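Local coordinates for histidine-containing phosphotransfer protein 2 (Oryza sativa, PDB 1YVI) that relays phosphoryl groups from cytokinin sensor histidine kinases to response regulators in the multistep His-to-Asp phosphorelay, at residues 99-104 / 115-120; 59-64 / 76-81; 68-73 / 108-113; 25-30 / 41-46. All blocks are in the same frame, centred on the assembly; numbering follows the deposited sequence.

Interaction 1 of 4, residues 99-104 / 115-120; sequences MQFRQF and MALAVV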
loop_
_atom_site.group_PDB
_atom_site.type_symbol
_atom_site.label_atom_id
_atom_site.label_comp_id
_atom_site.label_asym_id
_atom_site.label_seq_id
_atom_site.Cartn_x
_atom_site.Cartn_y
_atom_site.Cartn_z
ATOM N N MET A 99 -3.056 -6.686 10.123
ATOM C CA MET A 99 -3.753 -7.747 10.826
ATOM C C MET A 99 -3.081 -8.062 12.143
ATOM O O MET A 99 -3.735 -8.152 13.200
ATOM C CB MET A 99 -3.828 -8.973 9.925
ATOM C CG MET A 99 -4.910 -8.795 8.866
ATOM S SD MET A 99 -4.947 -10.031 7.563
ATOM C CE MET A 99 -5.469 -11.492 8.441
ATOM N N GLN A 100 -1.767 -8.183 12.100
ATOM C CA GLN A 100 -0.995 -8.576 13.295
ATOM C C GLN A 100 -1.013 -7.398 14.281
ATOM O O GLN A 100 -1.046 -7.545 15.498
ATOM C CB GLN A 100 0.464 -8.881 12.861
ATOM C CG GLN A 100 1.414 -9.189 14.039
ATOM C CD GLN A 100 2.465 -10.279 13.736
ATOM O OE1 GLN A 100 3.209 -10.222 12.739
ATOM N NE2 GLN A 100 2.537 -11.271 14.622
ATOM N N PHE A 101 -1.033 -6.205 13.700
ATOM C CA PHE A 101 -0.893 -4.936 14.413
ATOM C C PHE A 101 -1.990 -4.801 15.464
ATOM O O PHE A 101 -1.760 -4.214 16.538
ATOM C CB PHE A 101 -0.903 -3.817 13.322
ATOM C CG PHE A 101 -0.408 -2.461 13.752
ATOM C CD1 PHE A 101 -0.693 -1.923 15.009
ATOM C CD2 PHE A 101 0.272 -1.657 12.830
ATOM C CE1 PHE A 101 -0.266 -0.619 15.355
ATOM C CE2 PHE A 101 0.704 -0.326 13.189
ATOM C CZ PHE A 101 0.441 0.174 14.443
ATOM N N ARG A 102 -3.184 -5.368 15.203
ATOM C CA ARG A 102 -4.295 -5.333 16.202
ATOM C C ARG A 102 -3.918 -5.857 17.596
ATOM O O ARG A 102 -4.466 -5.421 18.621
ATOM C CB ARG A 102 -5.497 -6.193 15.760
ATOM C CG ARG A 102 -6.248 -5.683 14.518
ATOM C CD ARG A 102 -7.740 -6.085 14.516
ATOM N NE ARG A 102 -8.506 -5.313 15.478
ATOM C CZ ARG A 102 -9.558 -5.763 16.158
ATOM N NH1 ARG A 102 -10.014 -7.002 15.959
ATOM N NH2 ARG A 102 -10.159 -4.966 17.049
ATOM N N GLN A 103 -3.094 -6.902 17.626
ATOM C CA GLN A 103 -2.718 -7.512 18.916
ATOM C C GLN A 103 -2.046 -6.475 19.857
ATOM O O GLN A 103 -2.313 -6.474 21.042
ATOM C CB GLN A 103 -1.807 -8.714 18.695
ATOM C CG GLN A 103 -1.452 -9.441 19.982
ATOM C CD GLN A 103 -2.659 -10.052 20.628
ATOM O OE1 GLN A 103 -3.376 -10.804 19.986
ATOM N NE2 GLN A 103 -2.893 -9.741 21.914
ATOM N N PHE A 104 -1.175 -5.635 19.319
ATOM C CA PHE A 104 -0.507 -4.569 20.100
ATOM C C PHE A 104 -1.471 -3.533 20.629
ATOM O O PHE A 104 -1.230 -2.951 21.676
ATOM C CB PHE A 104 0.648 -3.967 19.307
ATOM C CG PHE A 104 1.530 -5.018 18.690
ATOM C CD1 PHE A 104 2.172 -5.992 19.522
ATOM C CD2 PHE A 104 1.685 -5.099 17.332
ATOM C CE1 PHE A 104 2.926 -6.986 18.970
ATOM C CE2 PHE A 104 2.457 -6.124 16.749
ATOM C CZ PHE A 104 3.083 -7.073 17.587
ATOM N N MET A 115 6.664 -0.490 16.830
ATOM C CA MET A 115 7.481 -1.482 16.094
ATOM C C MET A 115 6.676 -2.050 14.949
ATOM O O MET A 115 7.213 -2.237 13.846
ATOM C CB MET A 115 7.939 -2.650 16.987
ATOM C CG MET A 115 9.106 -2.326 17.959
ATOM S SD MET A 115 9.737 -3.925 18.590
ATOM C CE MET A 115 10.716 -4.557 17.198
ATOM N N ALA A 116 5.373 -2.220 15.157
ATOM C CA ALA A 116 4.492 -2.668 14.056
ATOM C C ALA A 116 4.373 -1.608 12.923
ATOM O O ALA A 116 4.365 -1.947 11.734
ATOM C CB ALA A 116 3.087 -3.076 14.608
ATOM N N LEU A 117 4.293 -0.331 13.324
ATOM C CA LEU A 117 4.185 0.757 12.361
ATOM C C LEU A 117 5.455 0.872 11.538
ATOM O O LEU A 117 5.382 1.146 10.321
ATOM C CB LEU A 117 3.878 2.094 13.035
ATOM C CG LEU A 117 3.448 3.227 12.057
ATOM C CD1 LEU A 117 2.101 2.836 11.339
ATOM C CD2 LEU A 117 3.317 4.489 12.947
ATOM N N ALA A 118 6.613 0.610 12.162
ATOM C CA ALA A 118 7.848 0.585 11.372
ATOM C C ALA A 118 7.797 -0.501 10.279
ATOM O O ALA A 118 8.248 -0.271 9.150
ATOM C CB ALA A 118 9.080 0.389 12.295
ATOM N N VAL A 119 7.259 -1.691 10.599
ATOM C CA VAL A 119 7.098 -2.745 9.582
ATOM C C VAL A 119 6.072 -2.278 8.504
ATOM O O VAL A 119 6.226 -2.575 7.284
ATOM C CB VAL A 119 6.694 -4.155 10.234
ATOM C CG1 VAL A 119 6.518 -5.240 9.157
ATOM C CG2 VAL A 119 7.761 -4.611 11.381
ATOM N N VAL A 120 5.008 -1.612 8.947
ATOM C CA VAL A 120 4.042 -1.059 7.972
ATOM C C VAL A 120 4.789 -0.144 6.986
ATOM O O VAL A 120 4.617 -0.214 5.746
ATOM C CB VAL A 120 2.871 -0.334 8.633
ATOM C CG1 VAL A 120 1.982 0.446 7.534
ATOM C CG2 VAL A 120 1.971 -1.320 9.431
#
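Ala116 and Phe101 form the tight part of this contact. The methyl CB of Ala116 sits over one face of the Phe101 ring, 3.7 Å from the ring centroid, as a CH-pi contact. It is offset toward the rim, and its closest ring atom is CD2 of Phe101. CG of Phe101 is anti to the backbone N (chi1 -164°), and the ring extends from it toward helix 110-142. At the edge, in the ring plane, lie two more methyls. CG2 of Val120 is 3.8 Å from Phe101 CD2, and the two side chains meet at about a right angle. CD1 of Leu117 is 3.9 Å from Phe101 CE2. The backbone is close as well, with Leu117 N 3.6 Å from Phe101 CE2.

The two segments belong to helix 92-106 and helix 110-142, neighbours in the antiparallel four-helix bundle of the HPt fold. Their local axes come within 10.0 Å at an angle of 164°. The small Ala116 lies at the closest CA pair, where it faces Phe101. Ile61 of helix 42-65 and Val75 and Val79 of helix 72-89 also pack on Phe101, so the ring belongs to the bundle interior.

The looser side is one helical turn on, at Phe104. This ring is partly exposed and meets the same Ala116 methyl obliquely, through CD2 at 3.7 Å and the adjoining CE2. Cys113 also touches Phe104. The solvent side of helix 92-106 carries Arg102, whose NE forms a salt bridge with Asp76 on helix 72-89.

Interaction 2 of 4, residues 59-64 / 76-81; sequences NEIATL and DAYVHQ
The Tyr78 ring carries Glu60 on one face and Leu64 at its edge. CB of Glu60 lies over the face, 4.0 Å from the ring centroid, in a CH-pi contact. It is displaced toward the rim on the hydroxyl side, and CZ of Tyr78 is its nearest ring atom. The Glu60 chain is bent at chi2 (-79°), and its carboxylate plane ends only 5° from the ring plane. CG of Glu60 stays near the phenol end, 4.0 Å from Tyr78 OH. At the edge, CD1 of Leu64 is 3.5 Å from Tyr78 CD2, and the Leu64 side chain crosses that of Tyr78 at about a right angle.

This is a contact between helix 42-65 and helix 72-89, two antiparallel members of the HPt four-helix bundle. They follow each other in the chain. Their local axes approach to 9.9 Å at 165°. Helix 72-89 also bears His80, the predicted phosphorylation site, which is exposed, unmodified here and takes no part in this packing.

Nearer the bundle interior the contact is aliphatic, while the Tyr78 ring and Glu60 are nearer solvent. Ile61 slides past the base of Tyr78 in the opposite direction, with CG1 of Ile61 3.5 Å from CB of Tyr78. Its tip, CD1, lies 3.7 Å from CG2 of Val79, and these two side chains are about perpendicular. Both residues are buried. Leu117 of helix 110-142 covers Ile61 as well, and Cys98 of helix 92-106 packs on Val79.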
loop_
_atom_site.group_PDB
_atom_site.type_symbol
_atom_site.label_atom_id
_atom_site.label_comp_id
_atom_site.label_asym_id
_atom_site.label_seq_id
_atom_site.Cartn_x
_atom_site.Cartn_y
_atom_site.Cartn_z
ATOM N N ASN A 59 0.966 8.408 8.980
ATOM C CA ASN A 59 1.325 9.612 9.748
ATOM C C ASN A 59 0.332 9.900 10.842
ATOM O O ASN A 59 0.742 10.317 11.921
ATOM C CB ASN A 59 1.442 10.819 8.844
ATOM C CG ASN A 59 2.616 10.713 7.892
ATOM O OD1 ASN A 59 3.605 10.056 8.186
ATOM N ND2 ASN A 59 2.518 11.406 6.750
ATOM N N GLU A 60 -0.964 9.642 10.628
ATOM C CA GLU A 60 -1.951 9.823 11.729
ATOM C C GLU A 60 -1.738 8.837 12.878
ATOM O O GLU A 60 -1.927 9.180 14.055
ATOM C CB GLU A 60 -3.428 9.689 11.265
ATOM C CG GLU A 60 -3.852 10.654 10.196
ATOM C CD GLU A 60 -4.172 12.069 10.674
ATOM O OE1 GLU A 60 -3.970 12.380 11.877
ATOM O OE2 GLU A 60 -4.636 12.877 9.817
ATOM N N ILE A 61 -1.478 7.585 12.537
ATOM C CA ILE A 61 -1.129 6.605 13.562
ATOM C C ILE A 61 0.131 7.030 14.352
ATOM O O ILE A 61 0.110 7.008 15.592
ATOM C CB ILE A 61 -0.890 5.227 12.953
ATOM C CG1 ILE A 61 -2.239 4.668 12.382
ATOM C CG2 ILE A 61 -0.446 4.205 14.050
ATOM C CD1 ILE A 61 -2.005 3.490 11.369
ATOM N N ALA A 62 1.205 7.411 13.642
ATOM C CA ALA A 62 2.430 7.926 14.313
ATOM C C ALA A 62 2.097 8.993 15.341
ATOM O O ALA A 62 2.571 8.932 16.494
ATOM C CB ALA A 62 3.484 8.417 13.288
ATOM N N THR A 63 1.274 9.953 14.964
ATOM C CA THR A 63 0.842 11.021 15.859
ATOM C C THR A 63 0.098 10.518 17.074
ATOM O O THR A 63 0.373 10.975 18.203
ATOM C CB THR A 63 -0.016 12.084 15.118
ATOM O OG1 THR A 63 0.797 12.660 14.121
ATOM C CG2 THR A 63 -0.536 13.176 16.048
ATOM N N LEU A 64 -0.826 9.574 16.878
ATOM C CA LEU A 64 -1.526 8.998 17.999
ATOM C C LEU A 64 -0.559 8.331 18.972
ATOM O O LEU A 64 -0.742 8.386 20.232
ATOM C CB LEU A 64 -2.596 7.995 17.526
ATOM C CG LEU A 64 -3.814 8.504 16.721
ATOM C CD1 LEU A 64 -4.571 7.277 16.181
ATOM C CD2 LEU A 64 -4.716 9.321 17.638
ATOM N N ASP A 76 -6.274 1.270 16.489
ATOM C CA ASP A 76 -6.791 0.035 15.933
ATOM C C ASP A 76 -7.714 0.384 14.744
ATOM O O ASP A 76 -7.643 -0.237 13.677
ATOM C CB ASP A 76 -7.556 -0.651 17.069
ATOM C CG ASP A 76 -7.750 -2.134 16.882
ATOM O OD1 ASP A 76 -7.329 -2.740 15.889
ATOM O OD2 ASP A 76 -8.399 -2.717 17.773
ATOM N N ALA A 77 -8.593 1.360 14.934
ATOM C CA ALA A 77 -9.485 1.833 13.833
ATOM C C ALA A 77 -8.676 2.315 12.623
ATOM O O ALA A 77 -9.062 1.986 11.527
ATOM C CB ALA A 77 -10.396 2.962 14.318
ATOM N N TYR A 78 -7.608 3.131 12.809
ATOM C CA TYR A 78 -6.774 3.562 11.660
ATOM C C TYR A 78 -6.064 2.412 10.965
ATOM O O TYR A 78 -5.982 2.362 9.735
ATOM C CB TYR A 78 -5.691 4.553 12.061
ATOM C CG TYR A 78 -6.161 5.987 12.019
ATOM C CD1 TYR A 78 -6.502 6.605 10.823
ATOM C CD2 TYR A 78 -6.185 6.735 13.156
ATOM C CE1 TYR A 78 -6.897 7.958 10.797
ATOM C CE2 TYR A 78 -6.588 8.062 13.146
ATOM C CZ TYR A 78 -6.911 8.673 11.962
ATOM O OH TYR A 78 -7.356 9.958 12.030
ATOM N N VAL A 79 -5.508 1.504 11.759
ATOM C CA VAL A 79 -4.887 0.292 11.199
ATOM C C VAL A 79 -5.933 -0.512 10.385
ATOM O O VAL A 79 -5.648 -1.062 9.343
ATOM C CB VAL A 79 -4.224 -0.546 12.376
ATOM C CG1 VAL A 79 -3.841 -1.955 11.920
ATOM C CG2 VAL A 79 -2.994 0.282 12.899
ATOM N N HIS A 80 -7.157 -0.579 10.885
ATOM C CA HIS A 80 -8.199 -1.321 10.208
ATOM C C HIS A 80 -8.502 -0.647 8.867
ATOM O O HIS A 80 -8.708 -1.308 7.873
ATOM C CB HIS A 80 -9.469 -1.311 11.095
ATOM C CG HIS A 80 -10.627 -2.080 10.518
ATOM N ND1 HIS A 80 -11.682 -1.461 9.864
ATOM C CD2 HIS A 80 -10.887 -3.415 10.483
ATOM C CE1 HIS A 80 -12.526 -2.386 9.422
ATOM N NE2 HIS A 80 -12.082 -3.577 9.810
ATOM N N GLN A 81 -8.538 0.682 8.851
ATOM C CA GLN A 81 -8.720 1.411 7.582
ATOM C C GLN A 81 -7.605 1.077 6.608
ATOM O O GLN A 81 -7.879 0.910 5.431
ATOM C CB GLN A 81 -8.651 2.919 7.773
ATOM C CG GLN A 81 -9.799 3.520 8.369
ATOM C CD GLN A 81 -9.903 5.015 8.016
ATOM O OE1 GLN A 81 -10.999 5.568 8.030
ATOM N NE2 GLN A 81 -8.777 5.665 7.737
#

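Interaction 3 of 4, residues 68-73 / 108-113; sequences PVVNFD and KSRDGC
Phe72 CG is set anti to the carbonyl carbon, beside the backbone N (chi1 -71°), and from there the ring lies against Lys108. Arg110 meets Pro68 through a chain that bends at chi3 (-57°). The contact joins two helix-connecting turns at one end of the HPt four-helix bundle. Lys108 ends helix 92-106 in a Schellman motif, with positive phi. Ser109 follows at once as the N-cap of helix 110-142, where its OG accepts from Gly112 N at 3.1 Å. Asn71 is the N-cap of helix 72-89, and its side chain caps the N of Lys74.

The Phe72 ring lies between the two turns and is covered on both faces. Lys108 CA is over the centre of one face, 3.6 Å from the centroid, in a CH-pi contact. CG1 of Val70, from the ring's own segment, lies over the centre of the opposite face. Lys108 CB also touches the ring, 3.7 Å from Phe72 CE2, before the extended chain leads off. The carbonyl carbon of Lys108 is 3.4 Å from Phe72 CZ.

The Arg110 guanidinium is also layered. CG2 of Val70 covers one of its faces, offset toward the rim, 3.4 Å from Arg110 NH1. Thus the two methyls of Val70 serve two flat groups. Arg110 NH2 gives a weak, bent bond to Pro68 O (2.9 Å, 125°). The stronger polar partner is Leu65 O, which accepts from Arg110 NH1, as does Gln67 O. At the ring edge, Cys113 SG makes a sulfur-aromatic contact 3.9 Å from Phe72 CE1.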
loop_
_atom_site.group_PDB
_atom_site.type_symbol
_atom_site.label_atom_id
_atom_site.label_comp_id
_atom_site.label_asym_id
_atom_site.label_seq_id
_atom_site.Cartn_x
_atom_site.Cartn_y
_atom_site.Cartn_z
ATOM N N PRO A 68 0.777 11.518 25.182
ATOM C CA PRO A 68 1.029 11.019 26.554
ATOM C C PRO A 68 0.143 9.832 26.907
ATOM O O PRO A 68 0.610 8.846 27.448
ATOM C CB PRO A 68 0.653 12.239 27.455
ATOM C CG PRO A 68 0.825 13.401 26.632
ATOM C CD PRO A 68 0.495 12.969 25.186
ATOM N N VAL A 69 -1.141 9.929 26.566
ATOM C CA VAL A 69 -2.035 8.815 26.738
ATOM C C VAL A 69 -2.416 8.327 25.324
ATOM O O VAL A 69 -2.848 9.123 24.500
ATOM C CB VAL A 69 -3.276 9.262 27.585
ATOM C CG1 VAL A 69 -4.272 8.139 27.762
ATOM C CG2 VAL A 69 -2.794 9.790 28.992
ATOM N N VAL A 70 -2.207 7.054 25.029
ATOM C CA VAL A 70 -2.458 6.585 23.665
ATOM C C VAL A 70 -3.897 6.117 23.606
ATOM O O VAL A 70 -4.356 5.366 24.493
ATOM C CB VAL A 70 -1.520 5.448 23.250
ATOM C CG1 VAL A 70 -1.950 4.902 21.898
ATOM C CG2 VAL A 70 -0.085 5.974 23.147
ATOM N N ASN A 71 -4.617 6.567 22.573
ATOM C CA ASN A 71 -5.981 6.076 22.352
ATOM C C ASN A 71 -5.832 4.836 21.466
ATOM O O ASN A 71 -5.819 4.974 20.243
ATOM C CB ASN A 71 -6.788 7.136 21.627
ATOM C CG ASN A 71 -8.205 6.704 21.356
ATOM O OD1 ASN A 71 -8.575 5.536 21.501
ATOM N ND2 ASN A 71 -9.028 7.674 21.002
ATOM N N PHE A 72 -5.740 3.649 22.087
ATOM C CA PHE A 72 -5.524 2.416 21.347
ATOM C C PHE A 72 -6.721 2.009 20.484
ATOM O O PHE A 72 -6.557 1.334 19.488
ATOM C CB PHE A 72 -5.107 1.275 22.316
ATOM C CG PHE A 72 -3.709 1.454 22.876
ATOM C CD1 PHE A 72 -2.608 1.234 22.055
ATOM C CD2 PHE A 72 -3.509 1.891 24.194
ATOM C CE1 PHE A 72 -1.294 1.433 22.522
ATOM C CE2 PHE A 72 -2.202 2.090 24.696
ATOM C CZ PHE A 72 -1.079 1.856 23.829
ATOM N N ASP A 73 -7.930 2.401 20.868
ATOM C CA ASP A 73 -9.098 2.105 20.031
ATOM C C ASP A 73 -9.014 2.821 18.691
ATOM O O ASP A 73 -9.359 2.231 17.687
ATOM C CB ASP A 73 -10.379 2.561 20.713
ATOM C CG ASP A 73 -10.706 1.746 21.936
ATOM O OD1 ASP A 73 -10.391 0.539 21.994
ATOM O OD2 ASP A 73 -11.374 2.315 22.786
ATOM N N LYS A 108 -2.443 -3.005 24.532
ATOM C CA LYS A 108 -2.210 -1.628 24.907
ATOM C C LYS A 108 -0.701 -1.330 25.062
ATOM O O LYS A 108 -0.249 -0.798 26.061
ATOM C CB LYS A 108 -2.979 -1.263 26.165
ATOM C CG LYS A 108 -4.510 -1.470 26.004
ATOM C CD LYS A 108 -5.201 -1.141 27.325
ATOM C CE LYS A 108 -6.673 -0.922 27.159
ATOM N NZ LYS A 108 -7.168 0.024 28.229
ATOM N N SER A 109 0.063 -1.695 24.028
ATOM C CA SER A 109 1.508 -1.540 24.018
ATOM C C SER A 109 1.910 -0.476 22.987
ATOM O O SER A 109 1.951 -0.733 21.798
ATOM C CB SER A 109 2.126 -2.871 23.587
ATOM O OG SER A 109 3.550 -2.818 23.630
ATOM N N ARG A 110 2.268 0.701 23.453
ATOM C CA ARG A 110 2.712 1.777 22.587
ATOM C C ARG A 110 3.938 1.308 21.788
ATOM O O ARG A 110 4.021 1.498 20.566
ATOM C CB ARG A 110 3.104 2.986 23.479
ATOM C CG ARG A 110 3.654 4.153 22.659
ATOM C CD ARG A 110 4.466 5.145 23.495
ATOM N NE ARG A 110 3.720 5.710 24.638
ATOM C CZ ARG A 110 3.034 6.852 24.646
ATOM N NH1 ARG A 110 2.932 7.574 23.541
ATOM N NH2 ARG A 110 2.429 7.270 25.763
ATOM N N ASP A 111 4.885 0.667 22.484
ATOM C CA ASP A 111 6.115 0.211 21.837
ATOM C C ASP A 111 5.884 -0.873 20.836
ATOM O O ASP A 111 6.511 -0.864 19.799
ATOM C CB ASP A 111 7.179 -0.201 22.864
ATOM C CG ASP A 111 7.812 0.999 23.598
ATOM O OD1 ASP A 111 7.428 2.205 23.450
ATOM O OD2 ASP A 111 8.722 0.739 24.381
ATOM N N GLY A 112 4.931 -1.771 21.073
ATOM C CA GLY A 112 4.586 -2.783 20.084
ATOM C C GLY A 112 3.950 -2.143 18.817
ATOM O O GLY A 112 4.249 -2.533 17.707
ATOM N N CYS A 113 3.036 -1.196 19.018
ATOM C CA CYS A 113 2.397 -0.419 17.928
ATOM C C CYS A 113 3.485 0.314 17.134
ATOM O O CYS A 113 3.454 0.280 15.902
ATOM C CB CYS A 113 1.387 0.583 18.511
ATOM S SG CYS A 113 -0.117 -0.232 19.151
#

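Interaction 4 of 4, residues 25-30 / 41-46; sequences EQFQQL and GFVSEV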
loop_
_atom_site.group_PDB
_atom_site.type_symbol
_atom_site.label_atom_id
_atom_site.label_comp_id
_atom_site.label_asym_id
_atom_site.label_seq_id
_atom_site.Cartn_x
_atom_site.Cartn_y
_atom_site.Cartn_z
ATOM N N GLU A 25 -4.035 -11.105 -5.978
ATOM C CA GLU A 25 -5.114 -11.108 -6.998
ATOM C C GLU A 25 -5.946 -9.834 -7.041
ATOM O O GLU A 25 -6.480 -9.493 -8.096
ATOM C CB GLU A 25 -6.042 -12.343 -6.839
ATOM C CG GLU A 25 -6.883 -12.298 -5.520
ATOM C CD GLU A 25 -7.463 -13.644 -5.103
ATOM O OE1 GLU A 25 -7.899 -14.431 -5.998
ATOM O OE2 GLU A 25 -7.500 -13.903 -3.868
ATOM N N GLN A 26 -6.096 -9.130 -5.914
ATOM C CA GLN A 26 -6.925 -7.927 -5.912
ATOM C C GLN A 26 -6.299 -6.894 -6.849
ATOM O O GLN A 26 -6.993 -6.082 -7.395
ATOM C CB GLN A 26 -7.131 -7.338 -4.506
ATOM C CG GLN A 26 -7.771 -8.326 -3.559
ATOM C CD GLN A 26 -9.069 -8.851 -4.143
ATOM O OE1 GLN A 26 -9.856 -8.078 -4.713
ATOM N NE2 GLN A 26 -9.292 -10.168 -4.037
ATOM N N PHE A 27 -4.980 -6.908 -7.002
ATOM C CA PHE A 27 -4.349 -5.919 -7.874
ATOM C C PHE A 27 -4.609 -6.305 -9.350
ATOM O O PHE A 27 -4.830 -5.438 -10.226
ATOM C CB PHE A 27 -2.849 -5.810 -7.588
ATOM C CG PHE A 27 -2.152 -4.840 -8.472
ATOM C CD1 PHE A 27 -2.249 -3.448 -8.232
ATOM C CD2 PHE A 27 -1.420 -5.287 -9.546
ATOM C CE1 PHE A 27 -1.632 -2.537 -9.069
ATOM C CE2 PHE A 27 -0.795 -4.373 -10.405
ATOM C CZ PHE A 27 -0.898 -2.996 -10.163
ATOM N N GLN A 28 -4.534 -7.601 -9.617
ATOM C CA GLN A 28 -4.920 -8.130 -10.925
ATOM C C GLN A 28 -6.358 -7.687 -11.286
ATOM O O GLN A 28 -6.588 -7.192 -12.383
ATOM C CB GLN A 28 -4.720 -9.644 -10.965
ATOM C CG GLN A 28 -5.052 -10.271 -12.298
ATOM C CD GLN A 28 -6.136 -11.321 -12.141
ATOM O OE1 GLN A 28 -7.342 -11.006 -12.169
ATOM N NE2 GLN A 28 -5.720 -12.580 -11.948
ATOM N N GLN A 29 -7.280 -7.769 -10.340
ATOM C CA GLN A 29 -8.662 -7.310 -10.569
ATOM C C GLN A 29 -8.820 -5.815 -10.875
ATOM O O GLN A 29 -9.742 -5.446 -11.592
ATOM C CB GLN A 29 -9.573 -7.709 -9.413
ATOM C CG GLN A 29 -9.955 -9.216 -9.426
ATOM C CD GLN A 29 -10.388 -9.735 -8.053
ATOM O OE1 GLN A 29 -10.117 -10.887 -7.696
ATOM N NE2 GLN A 29 -11.058 -8.886 -7.274
ATOM N N LEU A 30 -7.923 -4.966 -10.348
ATOM C CA LEU A 30 -7.889 -3.539 -10.702
ATOM C C LEU A 30 -7.598 -3.383 -12.178
ATOM O O LEU A 30 -8.150 -2.498 -12.837
ATOM C CB LEU A 30 -6.780 -2.767 -9.972
ATOM C CG LEU A 30 -6.896 -2.420 -8.504
ATOM C CD1 LEU A 30 -5.726 -1.508 -8.179
ATOM C CD2 LEU A 30 -8.225 -1.730 -8.257
ATOM N N GLY A 41 -6.812 5.385 -17.426
ATOM C CA GLY A 41 -5.790 5.688 -16.431
ATOM C C GLY A 41 -6.317 5.323 -15.054
ATOM O O GLY A 41 -5.805 5.811 -14.046
ATOM N N PHE A 42 -7.334 4.470 -15.015
ATOM C CA PHE A 42 -7.966 4.096 -13.777
ATOM C C PHE A 42 -6.966 3.551 -12.723
ATOM O O PHE A 42 -6.913 4.040 -11.577
ATOM C CB PHE A 42 -9.060 3.087 -14.027
ATOM C CG PHE A 42 -9.716 2.559 -12.767
ATOM C CD1 PHE A 42 -10.545 3.384 -11.993
ATOM C CD2 PHE A 42 -9.577 1.205 -12.399
ATOM C CE1 PHE A 42 -11.217 2.869 -10.854
ATOM C CE2 PHE A 42 -10.242 0.702 -11.255
ATOM C CZ PHE A 42 -11.059 1.556 -10.480
ATOM N N VAL A 43 -6.217 2.521 -13.102
ATOM C CA VAL A 43 -5.227 1.909 -12.185
ATOM C C VAL A 43 -4.205 2.965 -11.683
ATOM O O VAL A 43 -3.933 3.052 -10.478
ATOM C CB VAL A 43 -4.524 0.684 -12.850
ATOM C CG1 VAL A 43 -3.429 0.132 -11.925
ATOM C CG2 VAL A 43 -5.587 -0.381 -13.097
ATOM N N SER A 44 -3.664 3.812 -12.572
ATOM C CA SER A 44 -2.710 4.822 -12.096
ATOM C C SER A 44 -3.312 5.742 -11.025
ATOM O O SER A 44 -2.610 6.178 -10.095
ATOM C CB SER A 44 -2.211 5.742 -13.229
ATOM O OG SER A 44 -1.383 5.041 -14.177
ATOM N N GLU A 45 -4.573 6.137 -11.230
ATOM C CA GLU A 45 -5.253 7.025 -10.269
ATOM C C GLU A 45 -5.539 6.353 -8.940
ATOM O O GLU A 45 -5.404 6.990 -7.897
ATOM C CB GLU A 45 -6.544 7.626 -10.861
ATOM C CG GLU A 45 -6.304 8.595 -12.102
ATOM C CD GLU A 45 -5.485 9.846 -11.795
ATOM O OE1 GLU A 45 -5.218 10.181 -10.633
ATOM O OE2 GLU A 45 -5.106 10.504 -12.768
ATOM N N VAL A 46 -5.931 5.084 -9.008
ATOM C CA VAL A 46 -6.221 4.280 -7.833
ATOM C C VAL A 46 -4.940 4.187 -7.001
ATOM O O VAL A 46 -4.990 4.359 -5.782
ATOM C CB VAL A 46 -6.768 2.875 -8.209
ATOM C CG1 VAL A 46 -6.792 1.890 -6.985
ATOM C CG2 VAL A 46 -8.197 3.004 -8.781
#
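The helical segments 25-30 and 42-46 approach at a steep angle, with Leu30 opposite Val43. Their local axes run 131° apart and come no closer than 11.0 Å. The nearest CA pair, Leu30 and Val43, is 6.2 Å apart. Gly41 is the N-cap of the second helix. The contact packs two consecutive helices at the start of the HPt four-helix bundle. It ties helix 25-34, one of the two helices ahead of the bundle, to the N-terminal end of helix 42-65, the first long bundle helix. Their local axes are far from the near-antiparallel setting of the bundle helices.

Leu30 makes most of the contact. Its side chain and that of Val46 reach toward each other, tip to tip. CD1 of Leu30 is 3.8 Å from CG1 of Val46, and Leu30 CD2 is slightly farther from the same methyl. The Val46 methyl that meets Leu30, CG1, is the one anti to the backbone N (chi1 168°). Closer to the backbone, CB of Leu30 lies 4.1 Å from CG2 of Val43.

Phe27 adds a looser, oblique contact. Its CE1 is 4.3 Å from Val43 CG1. Phe27 also packs on Leu14 of helix 2-19 and on Met134 of helix 110-142, so its ring joins the leading helices to the bundle. On the more exposed side Phe42 presents its ring edge to Leu30, with Leu30 O in the ring plane and 4.0 Å from Phe42 CD2. CG2 of Val46 lies over one face of this ring. The same carbonyl oxygen, Leu30 O, is 3.3 Å from the CG2 methyl of Val43.

Interactions 1, 2 and 3 cluster on one side of the chain's centre, with centres about 10 to 11 Å apart. Interaction 4 lies on the opposite side, its centre about 24 to 34 Å from theirs. Along the chain interaction 4 closes first. Interaction 2 closes before interaction 1 opens, and interaction 3 alternates with both. Interactions 1 and 2 touch by side-chain packing and one salt bridge. Together they join all four bundle helices. Interaction 3 covers the end of this core, sharing helices 72-89 and 110-142. Three contacts thus pack one end of the bundle, whose helix 72-89 bears the predicted phosphorylation site. Interaction 4 fastens a preceding helix to helix 42-65 at the other end.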